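Local coordinates for protein quinone oxidoreductase (PDB 3TQH) that binds NADPH and probably uses it to reduce quinones, as in related zeta-crystallin-like members of the medium-chain dehydrogenase/reductase family, at residues A[30-33]-A[34-37]; A[46-49]-A[50-54]; A[134-137]-A[138-142]; A[294-297]-A[298-301]. One frame throughout, in Å; residues are numbered along the deposited sequence.

The four contacts are local turns or helical stretches that follow one another in series along the chain. Contacts 1 and 4 lie at the periphery, their centres about 27 Å apart, and both reach the same mixed sheet, through strand 36-44 and strand 291-295. Helix 47-53, which carries contact 2, follows strand 36-44 in the chain, yet the centres of contacts 1 and 2 are about 26 Å apart. Contacts 2 and 3 are about 17 Å apart between centres and touch where Asn46 packs on Thr136. Both also touch NADPH, so helices 47-53 and 135-147 line the cofactor pocket together, whereas contact 1 leads into strand 36-44 and contact 4 leaves strand 291-295.

Contact 1. Residues A[30-33]-A[34-37]; sequences EYRK and NQML
Arg32 and Asn34 lie side by side, their side chains pointing the same way, and their flat ends meet almost perpendicularly: the guanidinium and amide planes are 89° apart. Asn34 OD1 sits over the centre of the guanidinium, 3.4 Å from Arg32 CZ. An oxygen in that position faces the flat side of the cation and not its N-H edge; the angle is too poor for a hydrogen bond, and any attraction is probably electrostatic. Asn34 gets there because its CG lies between its own backbone N and carbonyl carbon (chi1 64°), which swings the amide back along the chain. A bend at chi3 in Arg32 brings its guanidinium under that oxygen. Gln35 comes in at the edge of the same guanidinium, its amide plane tilted 69° to it. Beneath these side chains the backbone makes a type I beta turn from Arg32 to Gln35, closed by Gln35 N to Arg32 O at 3.1 Å. At the other end the contact is apolar: Tyr31 and Leu37 cross at about a right angle, with Leu37 CB 3.9 Å from Tyr31 CD1 and oblique to the ring, while the Tyr31 hydroxyl is hydrogen-bonded to Glu81. The turn leads the chain into strand 36-44 of the GroES-like domain. Backbone bonds from Gln35 and Leu37 tie it to Gly83, Ile80 and Glu81 on one flank, and one from Met36 ties it to Ala114 on the other; Met36, a selenomethionine, packs on Val79 and Leu82 of strand 74-82, and Tyr31 and Gln35 rest on Cys113 of strand 111-114.

Contact 2. Residues A[46-49]-A[50-54]; sequences NPID and YKTRN. With NDP (NADPH dihydro-nicotinamide-adenine-dinucleotide phosphate), chain B; SO4 (sulfate ion), chain C.
With its CG held between the backbone N and the carbonyl carbon (chi1 72°), Tyr50 folds its ring back along the helix against Pro47, whose carbonyl oxygen stands over one ring face, offset toward the rim. Pro47 CB completes this packing, 3.6 Å from Tyr50 CE2. Lys51 keeps its chain extended beyond CG, which carries NZ past Pro47 to the cofactor. There Lys51 NZ donates hydrogen bonds to NADPH O3D at 2.7 Å and O2D at 2.9 Å, gripping both hydroxyls of the nicotinamide ribose, and a sulfate ion, probably from the crystallisation liquor, takes a third bond at 3.2 Å from NZ to O4. This is the opening of helix 47-53, which follows strand 36-44 in the GroES-like domain, with Pro47 in its first turn and Pro47 CD 3.3 Å from NADPH O1N. Asp49 OD2 accepts the Asn46 backbone N at 2.9 Å from above the carboxylate plane, and Tyr108 OH also bonds it. Ile48 O is gripped twice from opposite faces of its plane, by Thr52 N and by Thr52 OG1, the latter at 2.7 Å. Ile48 CD1 reaches the sulfate, 3.3 Å from its O3. Arg53 turns away to a salt bridge with Glu308.

Contact 3. Residues A[134-137]-A[138-142]; sequences LPTA and GLTAL. With NDP (NADPH dihydro-nicotinamide-adenine-dinucleotide phosphate), chain B.
Gly138 meets Leu134 at close quarters: Gly138 N is bonded to Leu134 O at 2.8 Å, and Gly138 CA comes within 3.3 Å of Leu134 O. Without a side chain, Gly138 lets that carbonyl close the first turn tightly. Ala137, the next most covered residue, gives its O to Ala141 N in a nearly straight bond (168°), and the methyl of Ala141 lies alongside this carbonyl. Both alanine methyls touch Leu168, and Ala141 also meets Val165 and Ala169, consistent with close packing of helix 164-175 against these small side chains. Pro135 takes part through its carbonyl: Pro135 O accepts Leu139 N, and Leu139 CG leans over the same oxygen at 3.1 Å, a tight fit. These residues begin helix 135-147, which leads into strand 155-158, a central strand of the parallel Rossmann-type sheet; as in related medium-chain reductases, the helix carries the chain toward the nucleotide-binding domain. Its cofactor side is formed by Thr136 and Thr140, lying side by side and pointing the same way. Thr140, with OG1 beside its own N (chi1 -53°), sends that hydroxyl back to Thr136 O at 2.6 Å; Thr140 N reaches the same oxygen from the opposite face of the carbonyl plane. Bonded so, OG1 is held 3.2 Å from NADPH C4N, the hydride-carrying carbon of the nicotinamide, and Thr140 CG2 lies 3.7 Å from C4N. Thr136 CG2 packs 3.8 Å from NADPH C5N, while its hydroxyl turns to Asp74, with a weak bond from Lys268 NZ.

Contact 4. Residues A[294-297]-A[298-301]; sequences IFQL and SEAV
Gln296 and Leu297 begin a tight turn of 3-10 character, in which Gln296 O accepts Glu299 N at 2.9 Å and Leu297 O accepts Ala300 N at 3.0 Å. Glu299, at the N-cap position of the next helix, then reaches back across this turn. Its CG stands beside the backbone N (chi1 -54°) and the chain runs extended, which brings OE2 to the backbone N of Gln296 at 2.8 Å in a nearly straight bond (168°) that uses the anti lone pair. OE1 is taken by a salt bridge to Arg293, so both carboxylate oxygens have a donor and the head is fixed in rotation. Along the way Glu299 CB passes 3.4 Å from Gln296 O and meets the edge of the Phe295 ring, 3.8 Å from CD1. The Phe295 and Glu299 side chains cross at about a right angle, with ring and carboxylate planes 62° apart. Arg293 also makes a cation-pi contact with Phe295, so the same arginine links ring and acid. The turn joins strand 291-295 to helix 300-308 within a beta-alpha-beta unit completed by strand 315-319. Phe295 bonds through its backbone to Val317 and Lys319 and packs on Ala303 and Leu306 of the helix, while Leu297 and Ala300 touch Phe318 of strand 315-319 and Ile10 of strand 6-12.

Contact 1. Residues A[30-33]-A[34-37]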
loop_
_atom_site.group_PDB
_atom_site.type_symbol
_atom_site.label_atom_id
_atom_site.label_comp_id
_atom_site.label_asym_id
_atom_site.label_seq_id
_atom_site.Cartn_x
_atom_site.Cartn_y
_atom_site.Cartn_z
ATOM N N GLU A 30 -24.584 4.948 -2.471
ATOM C CA GLU A 30 -25.132 6.257 -2.794
ATOM C C GLU A 30 -23.978 7.171 -3.187
ATOM O O GLU A 30 -22.859 7.012 -2.704
ATOM C CB GLU A 30 -25.875 6.841 -1.594
ATOM C CG GLU A 30 -27.110 6.049 -1.189
ATOM C CD GLU A 30 -27.673 6.469 0.162
ATOM O OE1 GLU A 30 -26.892 6.586 1.133
ATOM O OE2 GLU A 30 -28.901 6.668 0.255
ATOM N N TYR A 31 -24.242 8.115 -4.078
ATOM C CA TYR A 31 -23.234 9.103 -4.442
ATOM C C TYR A 31 -23.867 10.484 -4.428
ATOM O O TYR A 31 -25.005 10.664 -4.868
ATOM C CB TYR A 31 -22.597 8.789 -5.809
ATOM C CG TYR A 31 -23.590 8.647 -6.943
ATOM C CD1 TYR A 31 -24.140 7.410 -7.260
ATOM C CD2 TYR A 31 -23.982 9.752 -7.696
ATOM C CE1 TYR A 31 -25.054 7.276 -8.292
ATOM C CE2 TYR A 31 -24.896 9.629 -8.731
ATOM C CZ TYR A 31 -25.427 8.388 -9.023
ATOM O OH TYR A 31 -26.334 8.257 -10.043
ATOM N N ARG A 32 -23.126 11.444 -3.885
ATOM C CA ARG A 32 -23.538 12.846 -3.857
ATOM C C ARG A 32 -23.378 13.474 -5.239
ATOM O O ARG A 32 -22.843 12.856 -6.165
ATOM C CB ARG A 32 -22.688 13.635 -2.850
ATOM C CG ARG A 32 -23.002 13.393 -1.379
ATOM C CD ARG A 32 -22.189 14.356 -0.518
ATOM N NE ARG A 32 -20.756 14.055 -0.605
ATOM C CZ ARG A 32 -19.764 14.923 -0.396
ATOM N NH1 ARG A 32 -20.009 16.195 -0.079
ATOM N NH2 ARG A 32 -18.501 14.510 -0.502
ATOM N N LYS A 33 -23.824 14.720 -5.355
ATOM C CA LYS A 33 -23.747 15.472 -6.603
ATOM C C LYS A 33 -22.303 15.786 -7.042
ATOM O O LYS A 33 -22.071 16.085 -8.215
ATOM C CB LYS A 33 -24.561 16.768 -6.482
ATOM C CG LYS A 33 -26.059 16.549 -6.237
ATOM C CD LYS A 33 -26.787 17.872 -5.964
ATOM C CE LYS A 33 -28.288 17.668 -5.791
ATOM N NZ LYS A 33 -29.006 18.922 -5.396
ATOM N N ASN A 34 -21.345 15.726 -6.113
ATOM C CA ASN A 34 -19.921 15.889 -6.459
ATOM C C ASN A 34 -19.117 14.583 -6.451
ATOM O O ASN A 34 -17.887 14.610 -6.481
ATOM C CB ASN A 34 -19.250 16.953 -5.570
ATOM C CG ASN A 34 -19.219 16.579 -4.092
ATOM O OD1 ASN A 34 -19.543 15.459 -3.700
ATOM N ND2 ASN A 34 -18.821 17.537 -3.263
ATOM N N GLN A 35 -19.813 13.448 -6.429
ATOM C CA GLN A 35 -19.171 12.133 -6.472
ATOM C C GLN A 35 -19.628 11.344 -7.704
ATOM O O GLN A 35 -20.424 11.838 -8.505
ATOM C CB GLN A 35 -19.486 11.359 -5.191
ATOM C CG GLN A 35 -18.980 12.034 -3.930
ATOM C CD GLN A 35 -19.241 11.212 -2.687
ATOM O OE1 GLN A 35 -18.318 10.694 -2.073
ATOM N NE2 GLN A 35 -20.503 11.077 -2.318
HETATM N N MSE A 36 -19.110 10.127 -7.860
HETATM C CA MSE A 36 -19.451 9.268 -9.002
HETATM C C MSE A 36 -19.604 7.810 -8.582
HETATM O O MSE A 36 -19.159 7.423 -7.507
HETATM C CB MSE A 36 -18.379 9.386 -10.091
HETATM C CG MSE A 36 -16.997 8.926 -9.659
HETATM SE SE MSE A 36 -15.526 9.684 -10.710
HETATM C CE MSE A 36 -15.971 11.576 -10.541
ATOM N N LEU A 37 -20.252 7.016 -9.431
ATOM C CA LEU A 37 -20.356 5.574 -9.226
ATOM C C LEU A 37 -19.473 4.864 -10.248
ATOM O O LEU A 37 -19.554 5.144 -11.446
ATOM C CB LEU A 37 -21.808 5.114 -9.359
ATOM C CG LEU A 37 -22.121 3.674 -8.930
ATOM C CD1 LEU A 37 -21.970 3.497 -7.423
ATOM C CD2 LEU A 37 -23.521 3.287 -9.368
#

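Contact 2. Residues A[46-49]-A[50-54]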
loop_
_atom_site.group_PDB
_atom_site.type_symbol
_atom_site.label_atom_id
_atom_site.label_comp_id
_atom_site.label_asym_id
_atom_site.label_seq_id
_atom_site.Cartn_x
_atom_site.Cartn_y
_atom_site.Cartn_z
ATOM N N ASN A 46 -4.384 -4.683 0.835
ATOM C CA ASN A 46 -3.321 -4.107 1.647
ATOM C C ASN A 46 -3.447 -4.630 3.077
ATOM O O ASN A 46 -4.545 -4.969 3.505
ATOM C CB ASN A 46 -3.426 -2.589 1.652
ATOM C CG ASN A 46 -3.247 -1.994 0.278
ATOM O OD1 ASN A 46 -4.219 -1.804 -0.459
ATOM N ND2 ASN A 46 -1.996 -1.719 -0.088
ATOM N N PRO A 47 -2.334 -4.689 3.823
ATOM C CA PRO A 47 -2.387 -5.122 5.221
ATOM C C PRO A 47 -3.402 -4.381 6.112
ATOM O O PRO A 47 -4.013 -4.994 7.004
ATOM C CB PRO A 47 -0.957 -4.863 5.708
ATOM C CG PRO A 47 -0.120 -5.058 4.481
ATOM C CD PRO A 47 -0.942 -4.510 3.356
ATOM N N ILE A 48 -3.576 -3.081 5.874
ATOM C CA ILE A 48 -4.600 -2.297 6.566
ATOM C C ILE A 48 -5.966 -3.004 6.513
ATOM O O ILE A 48 -6.743 -2.911 7.465
ATOM C CB ILE A 48 -4.712 -0.854 5.993
ATOM C CG1 ILE A 48 -5.580 0.035 6.890
ATOM C CG2 ILE A 48 -5.277 -0.866 4.592
ATOM C CD1 ILE A 48 -4.828 0.694 8.005
ATOM N N ASP A 49 -6.236 -3.717 5.421
ATOM C CA ASP A 49 -7.468 -4.504 5.286
ATOM C C ASP A 49 -7.628 -5.557 6.400
ATOM O O ASP A 49 -8.696 -5.644 7.006
ATOM C CB ASP A 49 -7.542 -5.199 3.918
ATOM C CG ASP A 49 -7.432 -4.233 2.744
ATOM O OD1 ASP A 49 -7.564 -3.006 2.948
ATOM O OD2 ASP A 49 -7.212 -4.709 1.606
ATOM N N TYR A 50 -6.582 -6.342 6.677
ATOM C CA TYR A 50 -6.689 -7.401 7.701
ATOM C C TYR A 50 -6.602 -6.877 9.138
ATOM O O TYR A 50 -7.193 -7.458 10.044
ATOM C CB TYR A 50 -5.699 -8.569 7.460
ATOM C CG TYR A 50 -4.223 -8.309 7.712
ATOM C CD1 TYR A 50 -3.723 -8.104 8.998
ATOM C CD2 TYR A 50 -3.314 -8.340 6.663
ATOM C CE1 TYR A 50 -2.355 -7.886 9.218
ATOM C CE2 TYR A 50 -1.956 -8.124 6.871
ATOM C CZ TYR A 50 -1.481 -7.898 8.142
ATOM O OH TYR A 50 -0.124 -7.693 8.323
ATOM N N LYS A 51 -5.876 -5.777 9.332
ATOM C CA LYS A 51 -5.787 -5.110 10.633
ATOM C C LYS A 51 -7.122 -4.473 11.019
ATOM O O LYS A 51 -7.448 -4.355 12.204
ATOM C CB LYS A 51 -4.701 -4.031 10.611
ATOM C CG LYS A 51 -3.288 -4.552 10.357
ATOM C CD LYS A 51 -2.342 -3.409 10.032
ATOM C CE LYS A 51 -0.900 -3.885 9.903
ATOM N NZ LYS A 51 0.058 -2.741 9.856
ATOM N N THR A 52 -7.884 -4.040 10.017
ATOM C CA THR A 52 -9.216 -3.494 10.255
ATOM C C THR A 52 -10.137 -4.654 10.606
ATOM O O THR A 52 -10.824 -4.628 11.626
ATOM C CB THR A 52 -9.740 -2.730 9.018
ATOM O OG1 THR A 52 -8.819 -1.690 8.670
ATOM C CG2 THR A 52 -11.118 -2.118 9.283
ATOM N N ARG A 53 -10.099 -5.688 9.770
ATOM C CA ARG A 53 -10.934 -6.878 9.929
ATOM C C ARG A 53 -10.702 -7.607 11.254
ATOM O O ARG A 53 -11.655 -8.093 11.851
ATOM C CB ARG A 53 -10.716 -7.833 8.746
ATOM C CG ARG A 53 -11.669 -9.023 8.700
ATOM C CD ARG A 53 -11.037 -10.265 9.294
ATOM N NE ARG A 53 -9.868 -10.623 8.516
ATOM C CZ ARG A 53 -8.722 -11.090 8.997
ATOM N NH1 ARG A 53 -8.537 -11.304 10.291
ATOM N NH2 ARG A 53 -7.742 -11.340 8.146
ATOM N N ASN A 54 -9.458 -7.699 11.716
ATOM C CA ASN A 54 -9.200 -8.345 13.010
ATOM C C ASN A 54 -9.404 -7.412 14.210
ATOM O O ASN A 54 -9.381 -7.862 15.359
ATOM C CB ASN A 54 -7.837 -9.080 13.060
ATOM C CG ASN A 54 -6.627 -8.144 13.027
ATOM O OD1 ASN A 54 -6.647 -7.033 13.565
ATOM N ND2 ASN A 54 -5.547 -8.621 12.410
HETATM P PA NDP B . 3.305 -6.582 2.917
HETATM O O1A NDP B . 2.402 -7.554 3.562
HETATM O O2A NDP B . 3.101 -6.539 1.456
HETATM O O5B NDP B . 4.837 -6.965 3.216
HETATM C C5B NDP B . 5.221 -8.326 3.191
HETATM C C4B NDP B . 6.738 -8.435 3.202
HETATM O O4B NDP B . 7.213 -8.213 4.514
HETATM C C3B NDP B . 7.271 -9.799 2.784
HETATM O O3B NDP B . 7.858 -9.707 1.504
HETATM C C2B NDP B . 8.289 -10.179 3.854
HETATM O O2B NDP B . 9.536 -10.561 3.316
HETATM C C1B NDP B . 8.433 -8.900 4.662
HETATM N N9A NDP B . 8.696 -9.104 6.095
HETATM C C8A NDP B . 7.867 -9.700 7.012
HETATM N N7A NDP B . 8.465 -9.663 8.220
HETATM C C5A NDP B . 9.660 -9.052 8.089
HETATM C C6A NDP B . 10.658 -8.765 9.010
HETATM N N6A NDP B . 10.502 -9.116 10.276
HETATM N N1A NDP B . 11.803 -8.124 8.595
HETATM C C2A NDP B . 11.945 -7.766 7.262
HETATM N N3A NDP B . 10.947 -8.045 6.344
HETATM C C4A NDP B . 9.820 -8.686 6.758
HETATM O O3 NDP B . 3.131 -5.123 3.578
HETATM P PN NDP B . 3.147 -3.702 2.811
HETATM O O1N NDP B . 1.883 -3.546 2.061
HETATM O O2N NDP B . 4.419 -3.465 2.114
HETATM O O5D NDP B . 3.081 -2.722 4.083
HETATM C C5D NDP B . 4.029 -2.796 5.130
HETATM C C4D NDP B . 3.498 -2.065 6.358
HETATM O O4D NDP B . 3.284 -0.698 6.059
HETATM C C3D NDP B . 2.169 -2.644 6.821
HETATM O O3D NDP B . 2.186 -2.797 8.221
HETATM C C2D NDP B . 1.142 -1.624 6.375
HETATM O O2D NDP B . -0.003 -1.601 7.208
HETATM C C1D NDP B . 1.958 -0.327 6.405
HETATM N N1N NDP B . 1.477 0.742 5.499
HETATM C C2N NDP B . 1.298 1.995 6.031
HETATM C C3N NDP B . 0.796 3.055 5.279
HETATM C C7N NDP B . 0.607 4.419 5.876
HETATM O O7N NDP B . 0.079 5.445 5.063
HETATM N N7N NDP B . 0.926 4.633 7.151
HETATM C C4N NDP B . 0.441 2.799 3.842
HETATM C C5N NDP B . 0.669 1.416 3.320
HETATM C C6N NDP B . 1.184 0.454 4.184
HETATM P P2B NDP B . 10.033 -12.093 3.367
HETATM O O1X NDP B . 11.235 -12.228 2.467
HETATM O O2X NDP B . 8.942 -13.009 2.868
HETATM O O3X NDP B . 10.423 -12.503 4.762
HETATM S S SO4 C . -1.384 1.135 8.880
HETATM O O1 SO4 C . -1.543 1.153 7.425
HETATM O O2 SO4 C . -0.006 1.448 9.251
HETATM O O3 SO4 C . -2.289 2.107 9.481
HETATM O O4 SO4 C . -1.730 -0.183 9.390
#

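Contact 3. Residues A[134-137]-A[138-142]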
loop_
_atom_site.group_PDB
_atom_site.type_symbol
_atom_site.label_atom_id
_atom_site.label_comp_id
_atom_site.label_asym_id
_atom_site.label_seq_id
_atom_site.Cartn_x
_atom_site.Cartn_y
_atom_site.Cartn_z
ATOM N N LEU A 134 -1.553 -0.356 -7.701
ATOM C CA LEU A 134 -0.565 0.714 -7.593
ATOM C C LEU A 134 -0.809 1.786 -6.511
ATOM O O LEU A 134 0.136 2.161 -5.823
ATOM C CB LEU A 134 -0.406 1.390 -8.962
ATOM C CG LEU A 134 0.763 2.356 -9.157
ATOM C CD1 LEU A 134 2.109 1.678 -8.927
ATOM C CD2 LEU A 134 0.695 2.964 -10.546
ATOM N N PRO A 135 -2.049 2.301 -6.367
ATOM C CA PRO A 135 -2.244 3.528 -5.580
ATOM C C PRO A 135 -1.675 3.545 -4.152
ATOM O O PRO A 135 -0.824 4.382 -3.859
ATOM C CB PRO A 135 -3.768 3.687 -5.565
ATOM C CG PRO A 135 -4.197 3.078 -6.829
ATOM C CD PRO A 135 -3.312 1.883 -6.999
ATOM N N THR A 136 -2.114 2.640 -3.280
ATOM C CA THR A 136 -1.640 2.662 -1.894
ATOM C C THR A 136 -0.141 2.357 -1.809
ATOM O O THR A 136 0.621 3.155 -1.266
ATOM C CB THR A 136 -2.435 1.701 -0.971
ATOM O OG1 THR A 136 -3.755 2.221 -0.764
ATOM C CG2 THR A 136 -1.740 1.563 0.388
ATOM N N ALA A 137 0.268 1.216 -2.360
ATOM C CA ALA A 137 1.667 0.764 -2.276
ATOM C C ALA A 137 2.624 1.767 -2.895
ATOM O O ALA A 137 3.638 2.116 -2.294
ATOM C CB ALA A 137 1.835 -0.593 -2.946
ATOM N N GLY A 138 2.286 2.235 -4.091
ATOM C CA GLY A 138 3.129 3.171 -4.827
ATOM C C GLY A 138 3.231 4.540 -4.191
ATOM O O GLY A 138 4.325 5.102 -4.093
ATOM N N LEU A 139 2.095 5.094 -3.779
ATOM C CA LEU A 139 2.092 6.416 -3.159
ATOM C C LEU A 139 2.832 6.377 -1.832
ATOM O O LEU A 139 3.497 7.344 -1.468
ATOM C CB LEU A 139 0.671 6.949 -2.957
ATOM C CG LEU A 139 -0.085 7.403 -4.211
ATOM C CD1 LEU A 139 -1.575 7.612 -3.903
ATOM C CD2 LEU A 139 0.536 8.671 -4.812
ATOM N N THR A 140 2.727 5.263 -1.110
ATOM C CA THR A 140 3.433 5.124 0.156
ATOM C C THR A 140 4.944 5.043 -0.070
ATOM O O THR A 140 5.716 5.768 0.560
ATOM C CB THR A 140 2.959 3.901 0.947
ATOM O OG1 THR A 140 1.533 3.939 1.077
ATOM C CG2 THR A 140 3.586 3.895 2.326
ATOM N N ALA A 141 5.364 4.171 -0.979
ATOM C CA ALA A 141 6.777 4.046 -1.317
ATOM C C ALA A 141 7.369 5.416 -1.643
ATOM O O ALA A 141 8.381 5.806 -1.073
ATOM C CB ALA A 141 6.954 3.095 -2.487
ATOM N N LEU A 142 6.713 6.158 -2.531
ATOM C CA LEU A 142 7.235 7.442 -3.001
ATOM C C LEU A 142 7.301 8.485 -1.887
ATOM O O LEU A 142 8.320 9.152 -1.699
ATOM C CB LEU A 142 6.371 7.970 -4.149
ATOM C CG LEU A 142 6.882 9.175 -4.941
ATOM C CD1 LEU A 142 8.310 8.941 -5.470
ATOM C CD2 LEU A 142 5.919 9.491 -6.084
HETATM P PA NDP B . 3.305 -6.582 2.917
HETATM O O1A NDP B . 2.402 -7.554 3.562
HETATM O O2A NDP B . 3.101 -6.539 1.456
HETATM O O5B NDP B . 4.837 -6.965 3.216
HETATM C C5B NDP B . 5.221 -8.326 3.191
HETATM C C4B NDP B . 6.738 -8.435 3.202
HETATM O O4B NDP B . 7.213 -8.213 4.514
HETATM C C3B NDP B . 7.271 -9.799 2.784
HETATM O O3B NDP B . 7.858 -9.707 1.504
HETATM C C2B NDP B . 8.289 -10.179 3.854
HETATM O O2B NDP B . 9.536 -10.561 3.316
HETATM C C1B NDP B . 8.433 -8.900 4.662
HETATM N N9A NDP B . 8.696 -9.104 6.095
HETATM C C8A NDP B . 7.867 -9.700 7.012
HETATM N N7A NDP B . 8.465 -9.663 8.220
HETATM C C5A NDP B . 9.660 -9.052 8.089
HETATM C C6A NDP B . 10.658 -8.765 9.010
HETATM N N6A NDP B . 10.502 -9.116 10.276
HETATM N N1A NDP B . 11.803 -8.124 8.595
HETATM C C2A NDP B . 11.945 -7.766 7.262
HETATM N N3A NDP B . 10.947 -8.045 6.344
HETATM C C4A NDP B . 9.820 -8.686 6.758
HETATM O O3 NDP B . 3.131 -5.123 3.578
HETATM P PN NDP B . 3.147 -3.702 2.811
HETATM O O1N NDP B . 1.883 -3.546 2.061
HETATM O O2N NDP B . 4.419 -3.465 2.114
HETATM O O5D NDP B . 3.081 -2.722 4.083
HETATM C C5D NDP B . 4.029 -2.796 5.130
HETATM C C4D NDP B . 3.498 -2.065 6.358
HETATM O O4D NDP B . 3.284 -0.698 6.059
HETATM C C3D NDP B . 2.169 -2.644 6.821
HETATM O O3D NDP B . 2.186 -2.797 8.221
HETATM C C2D NDP B . 1.142 -1.624 6.375
HETATM O O2D NDP B . -0.003 -1.601 7.208
HETATM C C1D NDP B . 1.958 -0.327 6.405
HETATM N N1N NDP B . 1.477 0.742 5.499
HETATM C C2N NDP B . 1.298 1.995 6.031
HETATM C C3N NDP B . 0.796 3.055 5.279
HETATM C C7N NDP B . 0.607 4.419 5.876
HETATM O O7N NDP B . 0.079 5.445 5.063
HETATM N N7N NDP B . 0.926 4.633 7.151
HETATM C C4N NDP B . 0.441 2.799 3.842
HETATM C C5N NDP B . 0.669 1.416 3.320
HETATM C C6N NDP B . 1.184 0.454 4.184
HETATM P P2B NDP B . 10.033 -12.093 3.367
HETATM O O1X NDP B . 11.235 -12.228 2.467
HETATM O O2X NDP B . 8.942 -13.009 2.868
HETATM O O3X NDP B . 10.423 -12.503 4.762
#

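Contact 4. Residues A[294-297]-A[298-301]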
loop_
_atom_site.group_PDB
_atom_site.type_symbol
_atom_site.label_atom_id
_atom_site.label_comp_id
_atom_site.label_asym_id
_atom_site.label_seq_id
_atom_site.Cartn_x
_atom_site.Cartn_y
_atom_site.Cartn_z
ATOM N N ILE A 294 -3.689 -13.482 -8.270
ATOM C CA ILE A 294 -4.949 -12.867 -8.653
ATOM C C ILE A 294 -6.086 -13.706 -8.093
ATOM O O ILE A 294 -6.160 -14.907 -8.369
ATOM C CB ILE A 294 -5.100 -12.830 -10.195
ATOM C CG1 ILE A 294 -3.901 -12.125 -10.844
ATOM C CG2 ILE A 294 -6.415 -12.151 -10.585
ATOM C CD1 ILE A 294 -3.871 -12.217 -12.360
ATOM N N PHE A 295 -6.979 -13.072 -7.333
ATOM C CA PHE A 295 -8.110 -13.756 -6.687
ATOM C C PHE A 295 -9.461 -13.290 -7.226
ATOM O O PHE A 295 -9.592 -12.156 -7.684
ATOM C CB PHE A 295 -8.117 -13.467 -5.181
ATOM C CG PHE A 295 -6.994 -14.102 -4.424
ATOM C CD1 PHE A 295 -7.116 -15.391 -3.929
ATOM C CD2 PHE A 295 -5.829 -13.398 -4.171
ATOM C CE1 PHE A 295 -6.088 -15.979 -3.212
ATOM C CE2 PHE A 295 -4.797 -13.977 -3.452
ATOM C CZ PHE A 295 -4.923 -15.272 -2.976
ATOM N N GLN A 296 -10.472 -14.152 -7.130
ATOM C CA GLN A 296 -11.865 -13.692 -7.199
ATOM C C GLN A 296 -12.311 -13.228 -5.800
ATOM O O GLN A 296 -11.740 -13.659 -4.795
ATOM C CB GLN A 296 -12.792 -14.806 -7.671
ATOM C CG GLN A 296 -12.375 -15.494 -8.952
ATOM C CD GLN A 296 -13.404 -16.512 -9.389
ATOM O OE1 GLN A 296 -14.561 -16.166 -9.624
ATOM N NE2 GLN A 296 -12.996 -17.774 -9.488
ATOM N N LEU A 297 -13.329 -12.368 -5.732
ATOM C CA LEU A 297 -13.905 -11.942 -4.440
ATOM C C LEU A 297 -14.371 -13.149 -3.626
ATOM O O LEU A 297 -14.281 -13.161 -2.401
ATOM C CB LEU A 297 -15.082 -10.981 -4.640
ATOM C CG LEU A 297 -14.741 -9.566 -5.098
ATOM C CD1 LEU A 297 -16.001 -8.790 -5.411
ATOM C CD2 LEU A 297 -13.919 -8.845 -4.045
ATOM N N SER A 298 -14.866 -14.156 -4.333
ATOM C CA SER A 298 -15.244 -15.439 -3.743
ATOM C C SER A 298 -14.142 -16.102 -2.896
ATOM O O SER A 298 -14.437 -16.919 -2.022
ATOM C CB SER A 298 -15.662 -16.387 -4.864
ATOM O OG SER A 298 -15.580 -17.725 -4.445
ATOM N N GLU A 299 -12.883 -15.762 -3.175
ATOM C CA GLU A 299 -11.729 -16.328 -2.482
ATOM C C GLU A 299 -11.150 -15.381 -1.423
ATOM O O GLU A 299 -9.974 -15.498 -1.063
ATOM C CB GLU A 299 -10.626 -16.643 -3.495
ATOM C CG GLU A 299 -11.033 -17.520 -4.665
ATOM C CD GLU A 299 -9.895 -17.675 -5.665
ATOM O OE1 GLU A 299 -9.165 -18.684 -5.578
ATOM O OE2 GLU A 299 -9.705 -16.782 -6.517
ATOM N N ALA A 300 -11.960 -14.454 -0.919
ATOM C CA ALA A 300 -11.469 -13.425 0.002
ATOM C C ALA A 300 -10.840 -14.001 1.278
ATOM O O ALA A 300 -9.795 -13.528 1.720
ATOM C CB ALA A 300 -12.581 -12.446 0.360
ATOM N N VAL A 301 -11.474 -15.013 1.866
ATOM C CA VAL A 301 -10.958 -15.627 3.094
ATOM C C VAL A 301 -9.532 -16.135 2.873
ATOM O O VAL A 301 -8.618 -15.772 3.609
ATOM C CB VAL A 301 -11.870 -16.777 3.591
ATOM C CG1 VAL A 301 -11.187 -17.570 4.693
ATOM C CG2 VAL A 301 -13.213 -16.219 4.073
#